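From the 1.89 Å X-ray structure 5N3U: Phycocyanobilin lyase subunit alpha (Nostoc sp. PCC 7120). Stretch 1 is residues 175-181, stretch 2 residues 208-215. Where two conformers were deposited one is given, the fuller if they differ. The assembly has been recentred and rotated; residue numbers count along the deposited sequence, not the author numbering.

Stretch 1 (175-181) VSRVQCA
Stretch 2 (208-215) LNLRRVAL

No hydrogen bond crosses between these two helical stretches, although a charged arginine takes part in the contact: Arg177 is laid against the neighbouring helix and meets it through van der Waals contacts alone. Its NE and NH2 are hydrogen-bonded elsewhere in the structure.

Both stretches are α-helical, residues 176-181 and 208-215, and they run nearly parallel, with 14° between their N-to-C directions and a closest axial approach of 10.7 Å. The register is set by two CA pairs, Arg177 CA to Leu210 CA at 7.1 Å and Cys180 CA to Ala214 CA at 7.2 Å, so about one helical turn on each side separates the two levels. Val175 (phi/psi -81/124) occupies the N-cap position of the first helix, and its O accepts from Gln179 N at 3.1 Å and, weakly, from Val178 N at 3.0 Å. The ladder continues from Cys180 N to Ser176 O and from Ala181 N to Arg177 O, both 3.1 Å. In the second helix the i to i+4 bonds run from Arg212 N to Leu208 O (3.1 Å) through Leu215 N to Arg211 O (2.9 Å); phi runs from -50 to -75° and psi from -33 to -52° in the second helix, and phi from -60 to -68° and psi from -35 to -46° in residues 176-181.

Leu210 fills the space beside the start of the first helix. Its CB departs sideways, but an off-rotamer chi1 of -110° with chi2 t brings the end of the chain nearer. There CD1 lies 3.6 Å from Ser176 CB, so the serine (chi1 m) contributes its methylene carbon at this closest point, while CD2 sits 4.2 Å from Arg177 CG and 4.4 Å from Cys180 CB.

Arg177 also leaves its backbone sideways and reaches across with chi1 m, chi2 t, chi3 p and chi4 112°. Val213 CG2 lies over one face of the guanidinium, 3.9 Å from Arg177 NH2; this flat face can accept an aliphatic neighbour because the N-H bonds point outward in the plane. Near that plane, at the edge, Asn209 CB stands 4.2 Å from Arg177 NH1. The asparagine has chi1 -47° and chi2 -76°.

Deeper in the contact, Cys180 (chi1 t in the conformer given) points toward the second helix and sets its SG 3.7 Å from Val213 CG1, a polarizable sulfur against a methyl. Val213 (chi1 t) thus touches both Arg177 and Cys180 through different methyls. The same SG lies 4.5 Å from Ala214 CA, where the small alanine side chain is directed sideways. Altogether 290 Å² is buried, summed over both sides.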

# COMPACT_ATOMS: atom_id res chain seq x y z
N VAL A 175 -28.33 -9.57 12.94
CA VAL A 175 -27.10 -9.07 12.34
C VAL A 175 -26.98 -9.26 10.84
O VAL A 175 -27.03 -10.35 10.33
CB VAL A 175 -25.83 -9.65 13.08
CG1 VAL A 175 -24.54 -9.17 12.40
CG2 VAL A 175 -25.89 -9.27 14.57
N SER A 176 -26.75 -8.15 10.14
CA SER A 176 -26.78 -8.14 8.67
C SER A 176 -25.74 -9.06 8.05
O SER A 176 -26.03 -9.72 7.09
CB SER A 176 -26.47 -6.73 8.11
OG SER A 176 -27.64 -6.01 8.17
N ARG A 177 -24.54 -9.11 8.64
CA ARG A 177 -23.50 -9.99 8.17
C ARG A 177 -23.84 -11.40 8.28
O ARG A 177 -23.46 -12.21 7.42
CB ARG A 177 -22.17 -9.66 8.90
CG ARG A 177 -21.66 -8.31 8.32
CD ARG A 177 -20.36 -7.78 8.97
NE ARG A 177 -19.27 -8.70 8.62
CZ ARG A 177 -18.22 -8.46 7.83
NH1 ARG A 177 -17.94 -7.27 7.32
NH2 ARG A 177 -17.41 -9.48 7.59
N VAL A 178 -24.55 -11.77 9.34
CA VAL A 178 -25.00 -13.16 9.50
C VAL A 178 -26.06 -13.53 8.44
O VAL A 178 -26.09 -14.65 7.89
CB VAL A 178 -25.49 -13.38 10.93
CG1 VAL A 178 -26.09 -14.70 11.09
CG2 VAL A 178 -24.30 -13.14 11.91
N GLN A 179 -26.96 -12.60 8.18
CA GLN A 179 -27.98 -12.89 7.15
C GLN A 179 -27.38 -13.09 5.78
O GLN A 179 -27.85 -13.95 5.02
CB GLN A 179 -28.97 -11.74 7.08
CG GLN A 179 -29.75 -11.59 8.32
CD GLN A 179 -30.69 -10.40 8.25
OE1 GLN A 179 -30.27 -9.26 8.08
NE2 GLN A 179 -31.95 -10.67 8.39
N CYS A 180 -26.37 -12.29 5.46
CA CYS A 180 -25.66 -12.40 4.19
C CYS A 180 -24.97 -13.74 4.04
O CYS A 180 -25.05 -14.41 2.98
CB CYS A 180 -24.68 -11.26 4.10
SG CYS A 180 -23.84 -11.04 2.53
N ALA A 181 -24.28 -14.18 5.12
CA ALA A 181 -23.68 -15.47 5.10
C ALA A 181 -24.68 -16.61 4.92
O ALA A 181 -24.38 -17.60 4.21
CB ALA A 181 -22.85 -15.62 6.34
N LEU A 208 -20.82 -0.07 2.67
CA LEU A 208 -19.66 -0.49 1.90
C LEU A 208 -19.06 -1.83 2.22
O LEU A 208 -18.89 -2.63 1.34
CB LEU A 208 -18.57 0.58 1.90
CG LEU A 208 -17.29 0.27 1.11
CD1 LEU A 208 -17.58 0.00 -0.35
CD2 LEU A 208 -16.23 1.34 1.25
N ASN A 209 -18.75 -2.09 3.49
CA ASN A 209 -18.19 -3.39 3.90
C ASN A 209 -19.07 -4.54 3.52
O ASN A 209 -18.61 -5.61 3.25
CB ASN A 209 -18.08 -3.54 5.41
CG ASN A 209 -17.47 -2.36 6.07
OD1 ASN A 209 -16.28 -2.17 6.01
ND2 ASN A 209 -18.29 -1.57 6.73
N LEU A 210 -20.35 -4.30 3.54
CA LEU A 210 -21.34 -5.33 3.26
C LEU A 210 -21.33 -5.57 1.76
O LEU A 210 -21.40 -6.67 1.33
CB LEU A 210 -22.72 -4.90 3.71
CG LEU A 210 -23.21 -5.69 4.92
CD1 LEU A 210 -24.59 -5.30 5.37
CD2 LEU A 210 -23.15 -7.15 4.59
N ARG A 211 -21.26 -4.50 0.99
CA ARG A 211 -21.10 -4.62 -0.47
C ARG A 211 -19.89 -5.48 -0.82
O ARG A 211 -19.95 -6.39 -1.68
CB ARG A 211 -21.03 -3.22 -1.08
CG ARG A 211 -22.27 -2.39 -0.85
CD ARG A 211 -22.52 -1.27 -1.85
NE ARG A 211 -21.58 -0.19 -1.70
CZ ARG A 211 -21.66 0.86 -0.89
NH1 ARG A 211 -22.70 1.09 -0.14
NH2 ARG A 211 -20.64 1.71 -0.86
N ARG A 212 -18.79 -5.33 -0.09
CA ARG A 212 -17.60 -6.10 -0.37
C ARG A 212 -17.80 -7.54 -0.10
O ARG A 212 -17.40 -8.41 -0.85
CB ARG A 212 -16.36 -5.57 0.40
CG ARG A 212 -15.98 -4.13 0.06
CD ARG A 212 -14.89 -3.74 1.05
NE ARG A 212 -14.25 -2.49 0.74
CZ ARG A 212 -13.58 -1.74 1.64
NH1 ARG A 212 -13.53 -2.09 2.91
NH2 ARG A 212 -12.97 -0.66 1.26
N VAL A 213 -18.43 -7.82 1.01
CA VAL A 213 -18.77 -9.19 1.36
C VAL A 213 -19.72 -9.80 0.31
O VAL A 213 -19.50 -10.93 -0.14
CB VAL A 213 -19.43 -9.22 2.76
CG1 VAL A 213 -20.17 -10.53 2.96
CG2 VAL A 213 -18.32 -9.04 3.82
N ALA A 214 -20.72 -9.05 -0.10
CA ALA A 214 -21.67 -9.57 -1.09
C ALA A 214 -20.95 -9.91 -2.43
O ALA A 214 -21.20 -10.94 -3.05
CB ALA A 214 -22.75 -8.56 -1.29
N LEU A 215 -19.99 -9.04 -2.82
CA LEU A 215 -19.17 -9.33 -3.96
C LEU A 215 -18.43 -10.61 -3.85
O LEU A 215 -18.44 -11.44 -4.79
CB LEU A 215 -18.24 -8.16 -4.29
CG LEU A 215 -18.96 -7.00 -4.85
CD1 LEU A 215 -18.17 -5.67 -4.82
CD2 LEU A 215 -19.46 -7.34 -6.25